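Long-range contact in M157 (Murid herpesvirus 1, PDB 2NYK), which serves as a viral MHC class I-like ligand for Ly49 receptors of mouse natural killer cells: residues E26-R31 / T94-V99. The protein carries 1 engineered substitution. Numbering follows the deposited sequence.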
ATOM      1  N   GLU A  26      -0.468   9.823  -2.229  1.00 22.20           N
ATOM      2  CA  GLU A  26      -0.675   9.992  -3.654  1.00 23.19           C
ATOM      3  C   GLU A  26      -2.011  10.664  -3.958  1.00 22.83           C
ATOM      4  O   GLU A  26      -3.029  10.343  -3.347  1.00 22.01           O
ATOM      5  CB  GLU A  26      -0.593   8.631  -4.351  1.00 23.55           C
ATOM      6  CG  GLU A  26      -0.852   8.677  -5.854  1.00 29.13           C
ATOM      7  CD  GLU A  26      -0.429   7.380  -6.533  1.00 33.00           C
ATOM      8  OE1 GLU A  26      -0.813   7.152  -7.688  1.00 39.27           O
ATOM      9  OE2 GLU A  26       0.287   6.583  -5.914  1.00 38.57           O
ATOM     10  N   VAL A  27      -2.015  11.586  -4.915  1.00 22.80           N
ATOM     11  CA  VAL A  27      -3.249  12.230  -5.323  1.00 24.55           C
ATOM     12  C   VAL A  27      -3.298  12.282  -6.838  1.00 26.48           C
ATOM     13  O   VAL A  27      -2.316  12.644  -7.487  1.00 26.06           O
ATOM     14  CB  VAL A  27      -3.392  13.682  -4.766  1.00 24.34           C
ATOM     15  CG1 VAL A  27      -4.689  14.319  -5.256  1.00 26.04           C
ATOM     16  CG2 VAL A  27      -3.363  13.676  -3.243  1.00 24.65           C
ATOM     17  N   THR A  28      -4.454  11.905  -7.381  1.00 27.90           N
ATOM     18  CA  THR A  28      -4.701  11.951  -8.807  1.00 30.63           C
ATOM     19  C   THR A  28      -5.919  12.834  -9.058  1.00 32.10           C
ATOM     20  O   THR A  28      -6.940  12.709  -8.374  1.00 31.78           O
ATOM     21  CB  THR A  28      -4.941  10.541  -9.381  1.00 31.53           C
ATOM     22  OG1 THR A  28      -3.780   9.733  -9.143  1.00 32.64           O
ATOM     23  CG2 THR A  28      -5.204  10.613 -10.865  1.00 32.43           C
ATOM     24  N   VAL A  29      -5.779  13.757 -10.000  1.00 33.99           N
ATOM     25  CA  VAL A  29      -6.876  14.612 -10.437  1.00 36.49           C
ATOM     26  C   VAL A  29      -7.039  14.452 -11.961  1.00 38.18           C
ATOM     27  O   VAL A  29      -6.061  14.504 -12.702  1.00 37.34           O
ATOM     28  CB  VAL A  29      -6.604  16.088 -10.054  1.00 36.36           C
ATOM     29  CG1 VAL A  29      -7.534  17.020 -10.786  1.00 37.75           C
ATOM     30  CG2 VAL A  29      -6.745  16.290  -8.546  1.00 36.12           C
ATOM     31  N   THR A  30      -8.268  14.224 -12.416  1.00 40.55           N
ATOM     32  CA  THR A  30      -8.538  14.060 -13.853  1.00 43.15           C
ATOM     33  C   THR A  30      -9.553  15.099 -14.308  1.00 44.10           C
ATOM     34  O   THR A  30     -10.427  15.482 -13.533  1.00 44.51           O
ATOM     35  CB  THR A  30      -9.064  12.632 -14.205  1.00 43.36           C
ATOM     36  OG1 THR A  30      -8.215  11.636 -13.629  1.00 44.28           O
ATOM     37  CG2 THR A  30      -9.120  12.408 -15.722  1.00 44.47           C
ATOM     38  N   ARG A  31      -9.411  15.570 -15.551  1.00 45.58           N
ATOM     39  CA  ARG A  31     -10.447  16.394 -16.209  1.00 46.82           C
ATOM     40  C   ARG A  31     -11.736  15.590 -16.343  1.00 47.22           C
ATOM     41  O   ARG A  31     -11.746  14.513 -16.969  1.00 47.56           O
ATOM     42  CB  ARG A  31      -9.983  16.855 -17.598  1.00 46.94           C
ATOM     43  CG  ARG A  31      -8.845  17.858 -17.580  1.00 47.96           C
ATOM     44  CD  ARG A  31      -9.344  19.306 -17.754  1.00 49.66           C
ATOM     45  NE  ARG A  31      -8.233  20.260 -17.679  1.00 49.62           N
ATOM     46  CZ  ARG A  31      -7.151  20.225 -18.461  1.00 49.56           C
ATOM     47  NH1 ARG A  31      -7.016  19.272 -19.381  1.00 50.41           N
ATOM     48  NH2 ARG A  31      -6.195  21.131 -18.314  1.00 48.47           N
ATOM     49  N   THR A  94      -2.876  17.813 -21.050  1.00 51.50           N
ATOM     50  CA  THR A  94      -3.072  16.639 -20.203  1.00 49.00           C
ATOM     51  C   THR A  94      -4.506  16.552 -19.685  1.00 47.52           C
ATOM     52  O   THR A  94      -5.117  17.559 -19.341  1.00 47.01           O
ATOM     53  CB  THR A  94      -2.032  16.566 -19.027  1.00 48.96           C
ATOM     54  OG1 THR A  94      -2.073  15.263 -18.430  1.00 48.03           O
ATOM     55  CG2 THR A  94      -2.285  17.627 -17.957  1.00 48.58           C
ATOM     56  N   GLN A  95      -5.030  15.335 -19.642  1.00 46.06           N
ATOM     57  CA  GLN A  95      -6.362  15.071 -19.119  1.00 45.27           C
ATOM     58  C   GLN A  95      -6.315  14.697 -17.645  1.00 44.33           C
ATOM     59  O   GLN A  95      -7.352  14.642 -16.981  1.00 44.67           O
ATOM     60  CB  GLN A  95      -7.039  13.957 -19.922  1.00 45.69           C
ATOM     61  CG  GLN A  95      -7.473  14.385 -21.318  1.00 46.88           C
ATOM     62  CD  GLN A  95      -8.423  15.576 -21.293  1.00 48.76           C
ATOM     63  OE1 GLN A  95      -9.533  15.498 -20.753  1.00 49.35           O
ATOM     64  NE2 GLN A  95      -7.982  16.691 -21.868  1.00 48.94           N
ATOM     65  N   ARG A  96      -5.108  14.440 -17.137  1.00 42.40           N
ATOM     66  CA  ARG A  96      -4.936  14.064 -15.743  1.00 40.71           C
ATOM     67  C   ARG A  96      -3.562  14.419 -15.182  1.00 37.99           C
ATOM     68  O   ARG A  96      -2.584  14.574 -15.915  1.00 36.68           O
ATOM     69  CB  ARG A  96      -5.231  12.571 -15.542  1.00 41.53           C
ATOM     70  CG  ARG A  96      -4.394  11.651 -16.407  1.00 45.01           C
ATOM     71  CD  ARG A  96      -5.188  10.395 -16.828  1.00 50.90           C
ATOM     72  NE  ARG A  96      -5.881   9.751 -15.704  1.00 55.06           N
ATOM     73  CZ  ARG A  96      -5.272   9.185 -14.661  1.00 57.06           C
ATOM     74  NH1 ARG A  96      -3.946   9.187 -14.570  1.00 57.95           N
ATOM     75  NH2 ARG A  96      -5.996   8.623 -13.698  1.00 58.24           N
ATOM     76  N   ILE A  97      -3.500  14.542 -13.864  1.00 35.42           N
ATOM     77  CA  ILE A  97      -2.229  14.793 -13.189  1.00 33.69           C
ATOM     78  C   ILE A  97      -2.193  14.015 -11.873  1.00 32.23           C
ATOM     79  O   ILE A  97      -3.188  13.935 -11.153  1.00 30.84           O
ATOM     80  CB  ILE A  97      -1.993  16.300 -12.933  1.00 34.03           C
ATOM     81  CG1 ILE A  97      -0.615  16.541 -12.312  1.00 34.88           C
ATOM     82  CG2 ILE A  97      -3.103  16.877 -12.044  1.00 34.96           C
ATOM     83  CD1 ILE A  97      -0.204  17.989 -12.280  1.00 38.48           C
ATOM     84  N   CYS A  98      -1.040  13.437 -11.586  1.00 30.08           N
ATOM     85  CA  CYS A  98      -0.861  12.711 -10.352  1.00 29.67           C
ATOM     86  C   CYS A  98       0.407  13.184  -9.652  1.00 27.51           C
ATOM     87  O   CYS A  98       1.412  13.495 -10.302  1.00 25.06           O
ATOM     88  CB  CYS A  98      -0.819  11.214 -10.645  1.00 29.64           C
ATOM     89  SG  CYS A  98      -0.631  10.197  -9.181  1.00 38.13           S
ATOM     90  N   VAL A  99       0.344  13.254  -8.321  1.00 25.63           N
ATOM     91  CA  VAL A  99       1.521  13.544  -7.506  1.00 24.67           C
ATOM     92  C   VAL A  99       1.679  12.440  -6.465  1.00 23.38           C
ATOM     93  O   VAL A  99       0.687  11.974  -5.908  1.00 22.78           O
ATOM     94  CB  VAL A  99       1.467  14.954  -6.856  1.00 25.01           C
ATOM     95  CG1 VAL A  99       0.236  15.107  -5.901  1.00 26.55           C
ATOM     96  CG2 VAL A  99       2.760  15.272  -6.114  1.00 26.55           C
TER
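The carbonyl oxygen of Gln-95 takes the shortest sound bond of the pair: Arg-31 N donates to Gln-95 O at 2.7 Å, with 166° at the hydrogen. Methyl CG2 of Thr-30 also presses on Gln-95 O, at 3.1 Å. Beyond this bond, Val-29 pairs with Ile-97 and Val-27 with Val-99, N to O and O to N in each pair, Val-29 N to Ile-97 O measuring 2.8 Å. With the strand axes 171° apart, this ladder defines antiparallel neighbours in the MHC-like sheet under helix 71-90.

On the helix-facing side Val-29 CB meets Ile-97 CG2 at 4.1 Å, and Val-29 reaches on to Leu-87. The face of Thr-28, Thr-30, Arg-96 and Cys-98 carries the polar side chains. With SG anti to the backbone N (chi1 -179°), the sulphur of Cys-98 is brought to 3.2 Å from Thr-28 OG1. Arg-96 runs beside Thr-30, and its NH2 ends 3.6 Å from Thr-28 CG2. Glu-26 brings OE1 to 3.4 Å from Cys-98 SG, while its OE2 forms a salt bridge with Arg-100.

At the strand end Arg-31 passes across Gln-95, NH1 coming close to Thr-94 O and NH2 bonding Leu-87 O and Leu-91 O. The guanidinium charge thus faces backbone carbonyls near the helix C-terminus, an arrangement likely to be electrostatically favourable and one that ties strand end to helix.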